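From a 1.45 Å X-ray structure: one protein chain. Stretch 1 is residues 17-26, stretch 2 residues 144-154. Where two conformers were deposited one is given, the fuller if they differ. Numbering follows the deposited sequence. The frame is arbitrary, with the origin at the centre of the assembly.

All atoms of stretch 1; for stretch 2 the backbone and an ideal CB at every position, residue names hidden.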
ATOM      1  N   THR A  17     -10.155   0.079  -4.393  1.00 10.06           N
ATOM      2  CA  THR A  17     -10.810   0.382  -3.125  1.00 10.47           C
ATOM      3  C   THR A  17     -10.097  -0.400  -2.013  1.00  9.83           C
ATOM      4  O   THR A  17      -9.291  -1.306  -2.233  1.00 10.60           O
ATOM      5  CB  THR A  17     -12.286  -0.098  -3.151  1.00 11.20           C
ATOM      6  OG1 THR A  17     -12.257  -1.503  -3.340  1.00 11.91           O
ATOM      7  CG2 THR A  17     -13.064   0.581  -4.310  1.00 11.36           C
ATOM      8  N   GLY A  18     -10.391  -0.033  -0.766  1.00 11.46           N
ATOM      9  CA  GLY A  18      -9.779  -0.709   0.356  1.00 11.58           C
ATOM     10  C   GLY A  18      -8.431  -0.166   0.768  1.00 10.70           C
ATOM     11  O   GLY A  18      -8.262   1.024   0.872  1.00 11.01           O
ATOM     12  N   ALA A  19      -7.445  -1.040   0.916  1.00 11.87           N
ATOM     13  CA  ALA A  19      -6.121  -0.612   1.341  1.00 10.81           C
ATOM     14  C   ALA A  19      -5.485   0.412   0.391  1.00  9.87           C
ATOM     15  O   ALA A  19      -4.924   1.421   0.844  1.00 11.43           O
ATOM     16  CB  ALA A  19      -5.164  -1.851   1.476  1.00 12.03           C
ATOM     17  N   ASP A  20      -5.540   0.148  -0.922  1.00 10.49           N
ATOM     18  CA  ASP A  20      -4.883   1.067  -1.875  1.00 10.83           C
ATOM     19  C   ASP A  20      -5.440   2.502  -1.705  1.00 10.81           C
ATOM     20  O   ASP A  20      -4.697   3.507  -1.821  1.00  9.81           O
ATOM     21  CB  ASP A  20      -5.151   0.659  -3.325  1.00 10.39           C
ATOM     22  CG  ASP A  20      -4.350  -0.509  -3.852  1.00 13.17           C
ATOM     23  OD1 ASP A  20      -3.526  -1.100  -3.147  1.00 12.44           O
ATOM     24  OD2 ASP A  20      -4.598  -0.802  -5.057  1.00 11.92           O
ATOM     25  N   ARG A  21      -6.761   2.611  -1.615  1.00  9.96           N
ATOM     26  CA  ARG A  21      -7.438   3.910  -1.595  1.00 10.37           C
ATOM     27  C   ARG A  21      -7.153   4.648  -0.288  1.00  9.75           C
ATOM     28  O   ARG A  21      -6.855   5.872  -0.281  1.00 11.08           O
ATOM     29  CB  ARG A  21      -8.932   3.735  -1.853  1.00 11.45           C
ATOM     30  CG  ARG A  21      -9.621   5.042  -2.310  1.00 10.88           C
ATOM     31  CD  ARG A  21      -9.222   5.453  -3.761  1.00 11.23           C
ATOM     32  NE  ARG A  21      -9.562   4.469  -4.792  1.00 11.51           N
ATOM     33  CZ  ARG A  21     -10.758   4.334  -5.350  1.00 14.16           C
ATOM     34  NH1 ARG A  21     -11.754   5.131  -5.004  1.00 11.51           N
ATOM     35  NH2 ARG A  21     -10.970   3.397  -6.270  1.00 11.91           N
ATOM     36  N   ALA A  22      -7.130   3.901   0.829  1.00 10.91           N
ATOM     37  CA  ALA A  22      -6.735   4.486   2.087  1.00  9.72           C
ATOM     38  C   ALA A  22      -5.313   5.024   2.029  1.00  9.33           C
ATOM     39  O   ALA A  22      -5.007   6.095   2.604  1.00 11.85           O
ATOM     40  CB  ALA A  22      -6.880   3.478   3.262  1.00 11.59           C
ATOM     41  N   ALA A  23      -4.406   4.289   1.408  1.00  9.29           N
ATOM     42  CA  ALA A  23      -3.066   4.819   1.300  1.00 10.00           C
ATOM     43  C   ALA A  23      -2.994   6.182   0.644  1.00 10.21           C
ATOM     44  O   ALA A  23      -2.280   7.093   1.108  1.00 10.73           O
ATOM     45  CB  ALA A  23      -2.174   3.790   0.535  1.00 11.69           C
ATOM     46  N   LEU A  24      -3.729   6.338  -0.466  1.00  9.31           N
ATOM     47  CA  LEU A  24      -3.726   7.597  -1.195  1.00 10.91           C
ATOM     48  C   LEU A  24      -4.409   8.721  -0.394  1.00 10.38           C
ATOM     49  O   LEU A  24      -3.916   9.835  -0.339  1.00 10.95           O
ATOM     50  CB  LEU A  24      -4.403   7.427  -2.568  1.00 11.54           C
ATOM     51  CG  LEU A  24      -3.768   6.378  -3.489  1.00 11.55           C
ATOM     52  CD1 LEU A  24      -4.555   6.285  -4.843  1.00 13.53           C
ATOM     53  CD2 LEU A  24      -2.276   6.648  -3.764  1.00 14.96           C
ATOM     54  N   ASP A  25      -5.531   8.397   0.265  1.00 10.32           N
ATOM     55  CA  ASP A  25      -6.275   9.388   1.020  1.00  9.78           C
ATOM     56  C   ASP A  25      -5.426   9.848   2.195  1.00  9.99           C
ATOM     57  O   ASP A  25      -5.413  11.045   2.544  1.00 10.55           O
ATOM     58  CB  ASP A  25      -7.618   8.812   1.480  1.00 10.54           C
ATOM     59  CG  ASP A  25      -8.606   8.651   0.359  1.00 12.20           C
ATOM     60  OD1 ASP A  25      -8.423   9.298  -0.697  1.00 13.03           O
ATOM     61  OD2 ASP A  25      -9.622   7.928   0.548  1.00 12.70           O
ATOM     62  N   PHE A  26      -4.678   8.925   2.791  1.00  9.78           N
ATOM     63  CA  PHE A  26      -3.776   9.254   3.888  1.00 11.12           C
ATOM     64  C   PHE A  26      -2.694  10.203   3.385  1.00 11.17           C
ATOM     65  O   PHE A  26      -2.394  11.218   4.008  1.00 12.29           O
ATOM     66  CB  PHE A  26      -3.106   8.006   4.462  1.00 11.67           C
ATOM     67  CG  PHE A  26      -2.174   8.306   5.603  1.00 14.16           C
ATOM     68  CD1 PHE A  26      -2.703   8.515   6.873  1.00 13.15           C
ATOM     69  CD2 PHE A  26      -0.833   8.490   5.389  1.00 15.92           C
ATOM     70  CE1 PHE A  26      -1.878   8.867   7.927  1.00 15.03           C
ATOM     71  CE2 PHE A  26       0.009   8.854   6.459  1.00 15.02           C
ATOM     72  CZ  PHE A  26      -0.561   9.050   7.723  1.00 14.61           C
ATOM     73  N   UNK A 144     -13.672  -3.562   6.519  1.00 11.95           N
ATOM     74  CA  UNK A 144     -12.938  -2.856   7.561  1.00 12.62           C
ATOM     75  C   UNK A 144     -11.544  -2.440   7.096  1.00 11.42           C
ATOM     76  O   UNK A 144     -10.844  -1.735   7.849  1.00 11.82           O
ATOM     77  CB  UNK A 144     -12.830  -3.733   8.810  1.00 12.62           C
ATOM     78  N   UNK A 145     -11.096  -2.862   5.912  1.00 11.69           N
ATOM     79  CA  UNK A 145      -9.697  -2.608   5.560  1.00 11.21           C
ATOM     80  C   UNK A 145      -9.350  -1.142   5.271  1.00 11.79           C
ATOM     81  O   UNK A 145      -8.268  -0.702   5.602  1.00 12.08           O
ATOM     82  CB  UNK A 145      -9.336  -3.448   4.333  1.00 11.21           C
ATOM     83  N   UNK A 146     -10.291  -0.379   4.708  1.00 12.22           N
ATOM     84  CA  UNK A 146     -10.013   1.035   4.408  1.00 11.46           C
ATOM     85  C   UNK A 146      -9.704   1.781   5.708  1.00 11.51           C
ATOM     86  O   UNK A 146      -8.673   2.421   5.848  1.00 11.78           O
ATOM     87  CB  UNK A 146     -11.195   1.684   3.686  1.00 11.46           C
ATOM     88  N   UNK A 147     -10.614   1.681   6.673  1.00 10.87           N
ATOM     89  CA  UNK A 147     -10.418   2.460   7.903  1.00  8.70           C
ATOM     90  C   UNK A 147      -9.260   1.909   8.753  1.00  9.29           C
ATOM     91  O   UNK A 147      -8.578   2.668   9.436  1.00 10.63           O
ATOM     92  CB  UNK A 147     -11.707   2.467   8.727  1.00  8.70           C
ATOM     93  N   UNK A 148      -9.082   0.597   8.738  1.00 11.29           N
ATOM     94  CA  UNK A 148      -7.977   0.022   9.471  1.00 11.05           C
ATOM     95  C   UNK A 148      -6.639   0.542   8.930  1.00 10.22           C
ATOM     96  O   UNK A 148      -5.692   0.827   9.705  1.00 11.58           O
ATOM     97  CB  UNK A 148      -8.032  -1.505   9.397  1.00 11.05           C
ATOM     98  N   UNK A 149      -6.550   0.615   7.591  1.00 12.02           N
ATOM     99  CA  UNK A 149      -5.371   1.165   6.927  1.00 11.63           C
ATOM    100  C   UNK A 149      -5.144   2.628   7.334  1.00 11.02           C
ATOM    101  O   UNK A 149      -4.032   3.027   7.679  1.00 11.73           O
ATOM    102  CB  UNK A 149      -5.519   1.055   5.408  1.00 11.63           C
ATOM    103  N   UNK A 150      -6.210   3.448   7.274  0.60  9.64           N
ATOM    104  CA  UNK A 150      -6.097   4.847   7.724  0.60 11.22           C
ATOM    105  C   UNK A 150      -5.575   4.930   9.155  0.60 10.20           C
ATOM    106  O   UNK A 150      -4.693   5.733   9.450  0.60 12.35           O
ATOM    107  CB  UNK A 150      -7.452   5.550   7.627  0.60 11.22           C
ATOM    108  N   UNK A 151      -6.164   4.127  10.038  1.00 11.56           N
ATOM    109  CA  UNK A 151      -5.868   4.200  11.463  1.00 11.28           C
ATOM    110  C   UNK A 151      -4.418   3.757  11.696  1.00 12.64           C
ATOM    111  O   UNK A 151      -3.705   4.368  12.482  1.00 13.18           O
ATOM    112  CB  UNK A 151      -6.841   3.336  12.267  1.00 11.28           C
ATOM    113  N   UNK A 152      -3.983   2.713  10.993  1.00 11.95           N
ATOM    114  CA  UNK A 152      -2.610   2.234  11.107  1.00 12.16           C
ATOM    115  C   UNK A 152      -1.602   3.308  10.655  1.00 11.73           C
ATOM    116  O   UNK A 152      -0.580   3.567  11.309  1.00 11.63           O
ATOM    117  CB  UNK A 152      -2.431   0.959  10.280  1.00 12.16           C
ATOM    118  N   UNK A 153      -1.848   3.879   9.479  1.00 11.78           N
ATOM    119  CA  UNK A 153      -0.937   4.896   8.957  1.00 11.08           C
ATOM    120  C   UNK A 153      -0.887   6.126   9.862  1.00 12.28           C
ATOM    121  O   UNK A 153       0.181   6.759  10.013  1.00 11.63           O
ATOM    122  CB  UNK A 153      -1.358   5.305   7.544  1.00 11.08           C
ATOM    123  N   UNK A 154      -2.019   6.464  10.464  1.00 11.25           N
ATOM    124  CA  UNK A 154      -2.024   7.568  11.415  1.00 12.11           C
ATOM    125  C   UNK A 154      -1.079   7.328  12.586  1.00 13.06           C
ATOM    126  O   UNK A 154      -0.382   8.237  13.025  1.00 14.26           O
ATOM    127  CB  UNK A 154      -3.443   7.801  11.936  1.00 12.11           C
TER

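The two helices run at 38° to each other, with axes 8.0 Å apart at closest approach. The nearest CA atoms across the stretches are those of G18, the N-cap residue, and position 146, 4.4 Å apart.

Position 144 has no atom of stretch 1 within 5.5 Å of its ideal CB. Stretch 1 sets no limit here; polar, charged or small residues, among others, would do. The residue is E144, which makes no contact with stretch 1.

At 145 the CB points sideways, 4.6 Å from A19 N and 4.8 Å from G18 CA. A modest aliphatic side chain would suit; several would do. I145 places CG2 3.6 Å from G18 CA, and its CG1 lies 4.2 Å from A19 CB. A CB on G18 would come within 3.2 Å of I145 CG2. The backbone angles of G18 call for glycine in any case.

At 146 the CB points sideways. The ideal CB is 4.1 Å from G18 O and 4.7 Å from A22 CB. Farther along, D25 offers a carboxylate. A long side chain ending in a donor could pass A22 and reach the carboxylate of D25; arginine, lysine or an aromatic hydroxyl are candidates. The residue is Y146. Its OH donates a hydrogen bond to D25 OD2 at 2.6 Å. A22 CB sits over one face of the ring, 3.7 Å from Y146 CD2.

Position 147 points away and 148 sideways, both into space free of stretch 1. Polar, charged or small residues, among others, would do. They are Q147, whose side-chain NE2 hydrogen-bonds to the side chain at 151, and A148.

At 149 the CB points toward stretch 1, only 3.5 Å from A22 CB. Small or short branched residues fit: alanine, serine, threonine, valine. T149 is deposited. Its CG2 packs 3.5 Å from A22 CB, and its OG1 donates to I145 O at 2.8 Å, within its own helix.

At 150 the CB points sideways, 4.9 Å from A22 CB. A flexible apolar chain could turn in toward A22, D25 and F26. The residue is M150, as selenomethionine. With all three chi angles m, it brings SE 3.3 Å from A22 O and 4.0 Å from F26 CB.

At 151 the CB points away and at 152 sideways, with nothing of stretch 1 near, so stretch 1 makes no choice there. They are D151, whose OD1 accepts the hydrogen bond from Q147 NE2 at 2.9 Å, and L152.

At 153 the CB points toward stretch 1, 3.5 Å from F26 CD1. An aliphatic side chain suits this ring. L153 CB lies over one face, 3.5 Å from the centroid of the F26 ring. L153 CD1 reaches to 4.1 Å from A23 CA.

At 154 the CB points sideways, 4.4 Å from F26 CE1. Polar or apolar chains could pass the ring. E154 curls back, with OE2 3.4 Å from F26 CE1; this oxygen is hydrogen-bonded elsewhere in the structure.

Stretch 2 (144-154) EIYQATMDLLE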
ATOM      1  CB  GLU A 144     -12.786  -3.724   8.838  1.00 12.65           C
ATOM      2  CG  GLU A 144     -14.110  -4.048   9.541  1.00 14.52           C
ATOM      3  CD  GLU A 144     -13.967  -4.906  10.813  1.00 16.64           C
ATOM      4  OE1 GLU A 144     -12.935  -5.614  10.960  1.00 24.87           O
ATOM      5  OE2 GLU A 144     -14.891  -4.885  11.647  1.00 15.90           O
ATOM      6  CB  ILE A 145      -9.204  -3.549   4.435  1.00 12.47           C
ATOM      7  CG1 ILE A 145      -7.676  -3.591   4.416  1.00 14.18           C
ATOM      8  CG2 ILE A 145      -9.761  -3.119   3.066  1.00 13.69           C
ATOM      9  CD1 ILE A 145      -7.046  -4.123   5.633  1.00 16.54           C
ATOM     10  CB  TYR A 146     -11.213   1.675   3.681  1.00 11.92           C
ATOM     11  CG  TYR A 146     -11.018   3.163   3.474  1.00 11.74           C
ATOM     12  CD1 TYR A 146     -11.390   4.080   4.439  1.00 12.43           C
ATOM     13  CD2 TYR A 146     -10.437   3.640   2.301  1.00 12.45           C
ATOM     14  CE1 TYR A 146     -11.159   5.431   4.270  1.00 13.81           C
ATOM     15  CE2 TYR A 146     -10.192   4.970   2.122  1.00 13.49           C
ATOM     16  CZ  TYR A 146     -10.593   5.875   3.105  1.00 12.87           C
ATOM     17  OH  TYR A 146     -10.358   7.228   2.936  1.00 13.75           O
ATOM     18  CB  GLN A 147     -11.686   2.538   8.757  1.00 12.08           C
ATOM     19  CG  GLN A 147     -11.612   3.604   9.864  1.00 12.41           C
ATOM     20  CD  GLN A 147     -11.357   5.009   9.314  1.00 11.64           C
ATOM     21  OE1 GLN A 147     -12.039   5.431   8.368  1.00 17.19           O
ATOM     22  NE2 GLN A 147     -10.365   5.720   9.859  1.00 16.42           N
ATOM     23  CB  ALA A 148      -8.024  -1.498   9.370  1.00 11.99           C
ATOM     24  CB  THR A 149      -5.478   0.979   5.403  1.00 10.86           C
ATOM     25  OG1 THR A 149      -5.468  -0.428   5.158  1.00 12.01           O
ATOM     26  CG2 THR A 149      -4.265   1.600   4.714  1.00 12.46           C
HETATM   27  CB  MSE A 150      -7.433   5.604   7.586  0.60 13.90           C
HETATM   28  CG  MSE A 150      -7.971   5.712   6.159  0.60 11.57           C
HETATM   29 SE   MSE A 150      -6.947   6.930   5.103  0.45 12.60          SE
HETATM   30  CE  MSE A 150      -7.376   8.676   5.872  0.60 20.28           C
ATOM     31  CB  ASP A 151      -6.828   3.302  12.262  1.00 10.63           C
ATOM     32  CG  ASP A 151      -8.252   3.786  12.293  1.00 14.08           C
ATOM     33  OD1 ASP A 151      -8.505   4.946  11.924  1.00 14.60           O
ATOM     34  OD2 ASP A 151      -9.144   2.968  12.709  1.00 14.17           O
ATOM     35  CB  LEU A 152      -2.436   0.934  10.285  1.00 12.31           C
ATOM     36  CG  LEU A 152      -1.021   0.344  10.217  1.00 10.80           C
ATOM     37  CD1 LEU A 152      -0.476   0.074  11.620  1.00 12.10           C
ATOM     38  CD2 LEU A 152      -1.091  -0.942   9.403  1.00 13.17           C
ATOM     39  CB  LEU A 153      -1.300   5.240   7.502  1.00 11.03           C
ATOM     40  CG  LEU A 153      -1.088   4.103   6.496  1.00 11.62           C
ATOM     41  CD1 LEU A 153      -1.617   4.515   5.096  1.00 14.11           C
ATOM     42  CD2 LEU A 153       0.345   3.631   6.436  1.00 16.08           C
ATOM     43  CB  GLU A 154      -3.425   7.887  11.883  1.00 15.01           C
ATOM     44  CG  GLU A 154      -4.265   8.558  10.771  1.00 21.84           C
ATOM     45  CD  GLU A 154      -3.969  10.090  10.539  1.00 22.91           C
ATOM     46  OE1 GLU A 154      -3.380  10.760  11.433  1.00 29.35           O
ATOM     47  OE2 GLU A 154      -4.404  10.599   9.465  1.00 26.42           O
TER
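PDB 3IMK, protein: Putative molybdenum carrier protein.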